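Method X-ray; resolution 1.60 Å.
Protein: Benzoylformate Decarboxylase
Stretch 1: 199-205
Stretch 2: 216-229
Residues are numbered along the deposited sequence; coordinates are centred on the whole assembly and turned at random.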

ATOM      1  N   ASN A 199     -14.108 -20.484 -40.313  1.00 21.67           N
ATOM      2  CA  ASN A 199     -14.999 -21.112 -39.349  1.00 19.66           C
ATOM      3  C   ASN A 199     -14.860 -20.465 -37.975  1.00 19.47           C
ATOM      4  O   ASN A 199     -14.360 -21.090 -37.040  1.00 20.37           O
ATOM      5  CB  ASN A 199     -14.669 -22.601 -39.253  1.00 19.93           C
ATOM      6  CG  ASN A 199     -15.805 -23.414 -38.667  0.49 25.59           C
ATOM      7  OD1 ASN A 199     -16.924 -22.920 -38.498  1.00 36.04           O
ATOM      8  ND2 ASN A 199     -15.529 -24.678 -38.371  1.00 33.32           N
ATOM      9  N   PRO A 200     -15.289 -19.204 -37.853  1.00 19.92           N
ATOM     10  CA  PRO A 200     -15.130 -18.478 -36.586  1.00 17.92           C
ATOM     11  C   PRO A 200     -15.995 -19.068 -35.475  1.00 17.38           C
ATOM     12  O   PRO A 200     -17.040 -19.666 -35.745  1.00 18.20           O
ATOM     13  CB  PRO A 200     -15.611 -17.066 -36.933  1.00 19.16           C
ATOM     14  CG  PRO A 200     -16.556 -17.264 -38.071  1.00 21.36           C
ATOM     15  CD  PRO A 200     -15.970 -18.389 -38.873  1.00 20.19           C
ATOM     16  N   LEU A 201     -15.542 -18.915 -34.236  1.00 14.06           N
ATOM     17  CA  LEU A 201     -16.316 -19.346 -33.075  1.00 13.60           C
ATOM     18  C   LEU A 201     -16.408 -18.182 -32.101  1.00 16.44           C
ATOM     19  O   LEU A 201     -15.426 -17.481 -31.866  1.00 15.12           O
ATOM     20  CB  LEU A 201     -15.660 -20.573 -32.422  1.00 16.77           C
ATOM     21  CG  LEU A 201     -16.226 -21.103 -31.095  1.00 16.25           C
ATOM     22  CD1 LEU A 201     -16.106 -22.630 -31.003  1.00 19.00           C
ATOM     23  CD2 LEU A 201     -15.512 -20.431 -29.923  1.00 17.45           C
ATOM     24  N   LEU A 202     -17.599 -17.960 -31.555  1.00 13.05           N
ATOM     25  CA  LEU A 202     -17.824 -16.836 -30.655  1.00 11.67           C
ATOM     26  C   LEU A 202     -17.872 -17.292 -29.204  1.00 13.95           C
ATOM     27  O   LEU A 202     -18.503 -18.297 -28.886  1.00 14.82           O
ATOM     28  CB  LEU A 202     -19.124 -16.120 -31.020  1.00 14.25           C
ATOM     29  CG  LEU A 202     -19.171 -15.389 -32.358  1.00 16.98           C
ATOM     30  CD1 LEU A 202     -20.585 -14.944 -32.663  1.00 17.37           C
ATOM     31  CD2 LEU A 202     -18.249 -14.197 -32.309  1.00 21.39           C
ATOM     32  N   ILE A 203     -17.192 -16.550 -28.332  1.00 13.45           N
ATOM     33  CA  ILE A 203     -17.275 -16.776 -26.892  1.00 11.57           C
ATOM     34  C   ILE A 203     -17.755 -15.475 -26.267  1.00 10.70           C
ATOM     35  O   ILE A 203     -17.101 -14.442 -26.398  1.00 14.69           O
ATOM     36  CB  ILE A 203     -15.920 -17.177 -26.293  1.00 13.80           C
ATOM     37  CG1 ILE A 203     -15.421 -18.474 -26.942  1.00 13.07           C
ATOM     38  CG2 ILE A 203     -16.031 -17.332 -24.759  1.00 11.57           C
ATOM     39  CD1 ILE A 203     -14.049 -18.894 -26.462  1.00 14.31           C
ATOM     40  N   TYR A 204     -18.911 -15.518 -25.612  1.00 11.45           N
ATOM     41  CA  TYR A 204     -19.508 -14.308 -25.030  1.00 12.01           C
ATOM     42  C   TYR A 204     -19.402 -14.321 -23.504  1.00 12.99           C
ATOM     43  O   TYR A 204     -19.635 -15.351 -22.865  1.00 11.29           O
ATOM     44  CB  TYR A 204     -20.991 -14.204 -25.402  1.00 13.91           C
ATOM     45  CG  TYR A 204     -21.304 -13.726 -26.802  1.00 12.95           C
ATOM     46  CD1 TYR A 204     -20.301 -13.492 -27.736  1.00 12.21           C
ATOM     47  CD2 TYR A 204     -22.622 -13.506 -27.188  1.00 14.87           C
ATOM     48  CE1 TYR A 204     -20.608 -13.046 -29.025  1.00 15.15           C
ATOM     49  CE2 TYR A 204     -22.936 -13.063 -28.465  1.00 17.24           C
ATOM     50  CZ  TYR A 204     -21.929 -12.836 -29.376  1.00 14.77           C
ATOM     51  OH  TYR A 204     -22.262 -12.395 -30.635  1.00 17.99           O
ATOM     52  N   GLY A 205     -19.054 -13.176 -22.931  1.00 13.42           N
ATOM     53  CA  GLY A 205     -19.002 -13.023 -21.490  1.00 11.92           C
ATOM     54  C   GLY A 205     -19.963 -11.968 -20.984  1.00 13.17           C
ATOM     55  O   GLY A 205     -20.704 -11.336 -21.751  1.00 12.79           O
ATOM     56  N   ASP A 216     -27.861  -7.161 -29.511  1.00 17.84           N
ATOM     57  CA  ASP A 216     -26.719  -6.925 -30.388  1.00 16.82           C
ATOM     58  C   ASP A 216     -25.811  -8.147 -30.495  1.00 15.33           C
ATOM     59  O   ASP A 216     -25.219  -8.395 -31.539  1.00 16.97           O
ATOM     60  CB  ASP A 216     -25.922  -5.714 -29.908  1.00 18.73           C
ATOM     61  CG  ASP A 216     -26.813  -4.522 -29.618  1.00 26.19           C
ATOM     62  OD1 ASP A 216     -27.247  -4.371 -28.450  1.00 24.97           O
ATOM     63  OD2 ASP A 216     -27.095  -3.753 -30.562  1.00 24.64           O
ATOM     64  N   GLY A 217     -25.706  -8.911 -29.412  1.00 15.65           N
ATOM     65  CA  GLY A 217     -24.951 -10.153 -29.440  1.00 15.47           C
ATOM     66  C   GLY A 217     -25.647 -11.188 -30.307  1.00 16.05           C
ATOM     67  O   GLY A 217     -24.993 -11.957 -31.010  1.00 16.65           O
ATOM     68  N   ILE A 218     -26.978 -11.210 -30.263  1.00 14.33           N
ATOM     69  CA  ILE A 218     -27.752 -12.129 -31.095  1.00 14.07           C
ATOM     70  C   ILE A 218     -27.593 -11.760 -32.568  1.00 16.33           C
ATOM     71  O   ILE A 218     -27.331 -12.623 -33.415  1.00 15.70           O
ATOM     72  CB  ILE A 218     -29.238 -12.115 -30.722  1.00 14.94           C
ATOM     73  CG1 ILE A 218     -29.434 -12.706 -29.320  1.00 14.42           C
ATOM     74  CG2 ILE A 218     -30.051 -12.925 -31.737  1.00 18.54           C
ATOM     75  CD1 ILE A 218     -30.826 -12.488 -28.777  1.00 16.02           C
ATOM     76  N   ALA A 219     -27.735 -10.472 -32.866  1.00 17.26           N
ATOM     77  CA  ALA A 219     -27.570 -10.001 -34.239  1.00 15.50           C
ATOM     78  C   ALA A 219     -26.202 -10.375 -34.806  1.00 17.32           C
ATOM     79  O   ALA A 219     -26.100 -10.849 -35.942  1.00 19.41           O
ATOM     80  CB  ALA A 219     -27.801  -8.497 -34.321  1.00 21.47           C
ATOM     81  N   PHE A 220     -25.154 -10.161 -34.014  1.00 16.72           N
ATOM     82  CA  PHE A 220     -23.787 -10.446 -34.439  1.00 16.91           C
ATOM     83  C   PHE A 220     -23.607 -11.934 -34.743  1.00 18.75           C
ATOM     84  O   PHE A 220     -23.071 -12.303 -35.779  1.00 18.37           O
ATOM     85  CB  PHE A 220     -22.801 -10.002 -33.351  1.00 17.85           C
ATOM     86  CG  PHE A 220     -21.375  -9.918 -33.822  1.00 19.27           C
ATOM     87  CD1 PHE A 220     -20.987  -8.932 -34.715  1.00 20.49           C
ATOM     88  CD2 PHE A 220     -20.427 -10.820 -33.371  1.00 18.42           C
ATOM     89  CE1 PHE A 220     -19.670  -8.846 -35.157  1.00 25.38           C
ATOM     90  CE2 PHE A 220     -19.106 -10.744 -33.807  1.00 23.32           C
ATOM     91  CZ  PHE A 220     -18.729  -9.756 -34.702  1.00 24.66           C
ATOM     92  N   ALA A 221     -24.060 -12.785 -33.829  1.00 13.22           N
ATOM     93  CA  ALA A 221     -23.925 -14.228 -33.988  1.00 15.00           C
ATOM     94  C   ALA A 221     -24.691 -14.731 -35.212  1.00 16.96           C
ATOM     95  O   ALA A 221     -24.220 -15.608 -35.936  1.00 18.58           O
ATOM     96  CB  ALA A 221     -24.425 -14.947 -32.733  1.00 16.99           C
ATOM     97  N   GLU A 222     -25.879 -14.182 -35.426  1.00 15.46           N
ATOM     98  CA  GLU A 222     -26.722 -14.606 -36.539  1.00 17.63           C
ATOM     99  C   GLU A 222     -26.135 -14.128 -37.869  1.00 22.33           C
ATOM    100  O   GLU A 222     -26.275 -14.790 -38.898  1.00 24.14           O
ATOM    101  CB  GLU A 222     -28.160 -14.110 -36.348  1.00 17.98           C
ATOM    102  CG  GLU A 222     -28.905 -14.859 -35.238  1.00 18.50           C
ATOM    103  CD  GLU A 222     -30.336 -14.395 -35.034  1.00 21.79           C
ATOM    104  OE1 GLU A 222     -30.713 -13.346 -35.591  1.00 24.80           O
ATOM    105  OE2 GLU A 222     -31.085 -15.075 -34.296  1.00 20.62           O
ATOM    106  N   ARG A 223     -25.463 -12.983 -37.834  1.00 18.48           N
ATOM    107  CA  ARG A 223     -24.774 -12.461 -39.010  1.00 21.36           C
ATOM    108  C   ARG A 223     -23.666 -13.418 -39.457  1.00 22.74           C
ATOM    109  O   ARG A 223     -23.445 -13.615 -40.651  1.00 23.87           O
ATOM    110  CB  ARG A 223     -24.189 -11.079 -38.701  1.00 19.31           C
ATOM    111  CG  ARG A 223     -23.564 -10.370 -39.908  1.00 24.81           C
ATOM    112  CD  ARG A 223     -24.636  -9.970 -40.902  1.00 27.58           C
ATOM    113  NE  ARG A 223     -25.567  -8.993 -40.343  1.00 33.08           N
ATOM    114  CZ  ARG A 223     -25.408  -7.677 -40.444  1.00 37.99           C
ATOM    115  NH1 ARG A 223     -24.352  -7.193 -41.077  1.00 33.22           N
ATOM    116  NH2 ARG A 223     -26.300  -6.846 -39.913  1.00 35.00           N
ATOM    117  N   LEU A 224     -22.969 -14.014 -38.494  1.00 20.91           N
ATOM    118  CA  LEU A 224     -21.878 -14.939 -38.795  1.00 20.35           C
ATOM    119  C   LEU A 224     -22.314 -16.389 -38.888  1.00 23.79           C
ATOM    120  O   LEU A 224     -21.574 -17.232 -39.397  1.00 27.39           O
ATOM    121  CB  LEU A 224     -20.788 -14.831 -37.732  1.00 20.58           C
ATOM    122  CG  LEU A 224     -20.001 -13.538 -37.668  1.00 23.80           C
ATOM    123  CD1 LEU A 224     -19.078 -13.563 -36.462  1.00 24.81           C
ATOM    124  CD2 LEU A 224     -19.213 -13.350 -38.957  1.00 30.04           C
ATOM    125  N   ASN A 225     -23.511 -16.685 -38.394  1.00 22.63           N
ATOM    126  CA  ASN A 225     -23.951 -18.068 -38.270  1.00 23.97           C
ATOM    127  C   ASN A 225     -22.875 -18.919 -37.603  1.00 27.16           C
ATOM    128  O   ASN A 225     -22.612 -20.050 -38.017  1.00 28.35           O
ATOM    129  CB  ASN A 225     -24.322 -18.647 -39.636  1.00 28.20           C
ATOM    130  CG  ASN A 225     -25.793 -18.485 -39.956  1.00 31.36           C
ATOM    131  OD1 ASN A 225     -26.654 -18.764 -39.122  1.00 34.90           O
ATOM    132  ND2 ASN A 225     -26.091 -18.021 -41.164  1.00 35.07           N
ATOM    133  N   ALA A 226     -22.254 -18.363 -36.565  1.00 22.01           N
ATOM    134  CA  ALA A 226     -21.190 -19.060 -35.849  1.00 19.93           C
ATOM    135  C   ALA A 226     -21.705 -19.636 -34.533  1.00 18.12           C
ATOM    136  O   ALA A 226     -22.632 -19.093 -33.940  1.00 17.83           O
ATOM    137  CB  ALA A 226     -20.029 -18.119 -35.592  1.00 19.01           C
ATOM    138  N   PRO A 227     -21.104 -20.746 -34.079  1.00 17.48           N
ATOM    139  CA  PRO A 227     -21.459 -21.275 -32.762  1.00 15.39           C
ATOM    140  C   PRO A 227     -21.094 -20.273 -31.669  1.00 15.32           C
ATOM    141  O   PRO A 227     -20.060 -19.604 -31.759  1.00 16.58           O
ATOM    142  CB  PRO A 227     -20.590 -22.531 -32.642  1.00 17.90           C
ATOM    143  CG  PRO A 227     -19.433 -22.274 -33.540  1.00 22.72           C
ATOM    144  CD  PRO A 227     -19.996 -21.496 -34.696  1.00 20.39           C
ATOM    145  N   VAL A 228     -21.937 -20.185 -30.648  1.00 17.69           N
ATOM    146  CA  VAL A 228     -21.689 -19.300 -29.521  1.00 14.23           C
ATOM    147  C   VAL A 228     -21.540 -20.125 -28.248  1.00 13.51           C
ATOM    148  O   VAL A 228     -22.357 -20.989 -27.960  1.00 14.63           O
ATOM    149  CB  VAL A 228     -22.846 -18.300 -29.344  1.00 14.67           C
ATOM    150  CG1 VAL A 228     -22.651 -17.488 -28.081  1.00 14.65           C
ATOM    151  CG2 VAL A 228     -22.944 -17.384 -30.573  1.00 16.25           C
ATOM    152  N   TRP A 229     -20.474 -19.863 -27.501  1.00 13.17           N
ATOM    153  CA  TRP A 229     -20.293 -20.470 -26.187  1.00 12.04           C
ATOM    154  C   TRP A 229     -20.277 -19.372 -25.145  1.00 13.95           C
ATOM    155  O   TRP A 229     -19.803 -18.275 -25.415  1.00 11.72           O
ATOM    156  CB  TRP A 229     -18.946 -21.173 -26.104  1.00 13.73           C
ATOM    157  CG  TRP A 229     -18.845 -22.423 -26.920  1.00 16.15           C
ATOM    158  CD1 TRP A 229     -18.580 -22.511 -28.254  1.00 19.12           C
ATOM    159  CD2 TRP A 229     -18.978 -23.764 -26.443  1.00 14.35           C
ATOM    160  NE1 TRP A 229     -18.549 -23.832 -28.641  1.00 18.70           N
ATOM    161  CE2 TRP A 229     -18.781 -24.620 -27.545  1.00 17.30           C
ATOM    162  CE3 TRP A 229     -19.235 -24.327 -25.185  1.00 17.50           C
ATOM    163  CZ2 TRP A 229     -18.849 -26.008 -27.434  1.00 17.45           C
ATOM    164  CZ3 TRP A 229     -19.298 -25.710 -25.077  1.00 18.20           C
ATOM    165  CH2 TRP A 229     -19.107 -26.530 -26.192  1.00 17.21           C
TER

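The strand–helix–strand fold of two neighbouring parallel strands joined through a helix is among the commonest solutions to a basic problem: strands that run the same way cannot be joined by a tight hairpin, so the chain must travel back before the second strand can begin. Benzoylformate decarboxylase offers a compact example. The first strand, which ends at Tyr204, runs out, the helix ending at Leu224 returns almost antiparallel to it, at 168° with the axes 10.0 Å apart at closest approach, and the chain then turns into a second strand at Val228. The turn starts at Asn225, the first residue to leave helical geometry, which does so with positive phi.

The two strands are in parallel register, Leu202 beside Val228 and Ile203 beside Trp229, with CA–CA separations of 4.7 and 4.8 Å. Their hydrogen bonds follow the pattern expected of parallel strands, in which one residue reaches both before and after its partner. Leu202 N donates to Pro227 O at 3.0 Å, and Leu202 O accepts from Trp229 N at 2.9 Å; Tyr204 N then donates to Trp229 O, also at 2.9 Å. All three are nearly straight, with angles at hydrogen of 164–166°. Proline has no amide hydrogen to give, but the carbonyl of Pro227 is all this ladder requires of it. Two CA-H...O contacts supplement the ladder, from Val228 CA to Leu202 O at 3.4 Å and from Ile203 CA to Trp229 O at 3.3 Å.

Side chains alternate across the sheet, and the face bearing Leu202 and Val228 is the one the helix covers. Leu202 is the centre of this packing. Its CD1 lies 3.8 Å from Ala221 CB and 4.0 Å from Val228 CG2, its CD2 meets the edge of the Phe220 ring, 3.9 Å from CE2, and both Leu202 CD1 and CD2 lie 4.3 Å from Leu224 CD1. One branched aliphatic side chain thus touches helix and neighbouring strand at once. Ala226 adds to the same cluster, its CB 4.3 Å from Leu202 CG.

Tyr204 combines apolar packing with a polar anchor. Val228 CG1 sits over one face of its ring, 4.1 Å from Tyr204 CD2, and the hydroxyl reaches the helix, where Tyr204 OH donates to Gly217 O at 2.8 Å. Gly217 O also accepts the helical bond from Ala221 N, at 3.1 Å, so it serves two donors. The absence of a side chain at Gly217 matters here: a CB in the ideal position would point toward the strand and fall 3.0 Å from Tyr204 CE2, too tight for a carbon pair.

On the other face, which carries Ile203 and Trp229, the indole is met by a neighbouring leucine: Leu201 CD1 approaches Trp229 CD1 to 3.7 Å and Pro227 CG to 4.2 Å. Together the two stretches bury 628 Å², backbone pairing joining the strands, and apolar packing with the Tyr204 OH to Gly217 O hydrogen bond joining strand to helix.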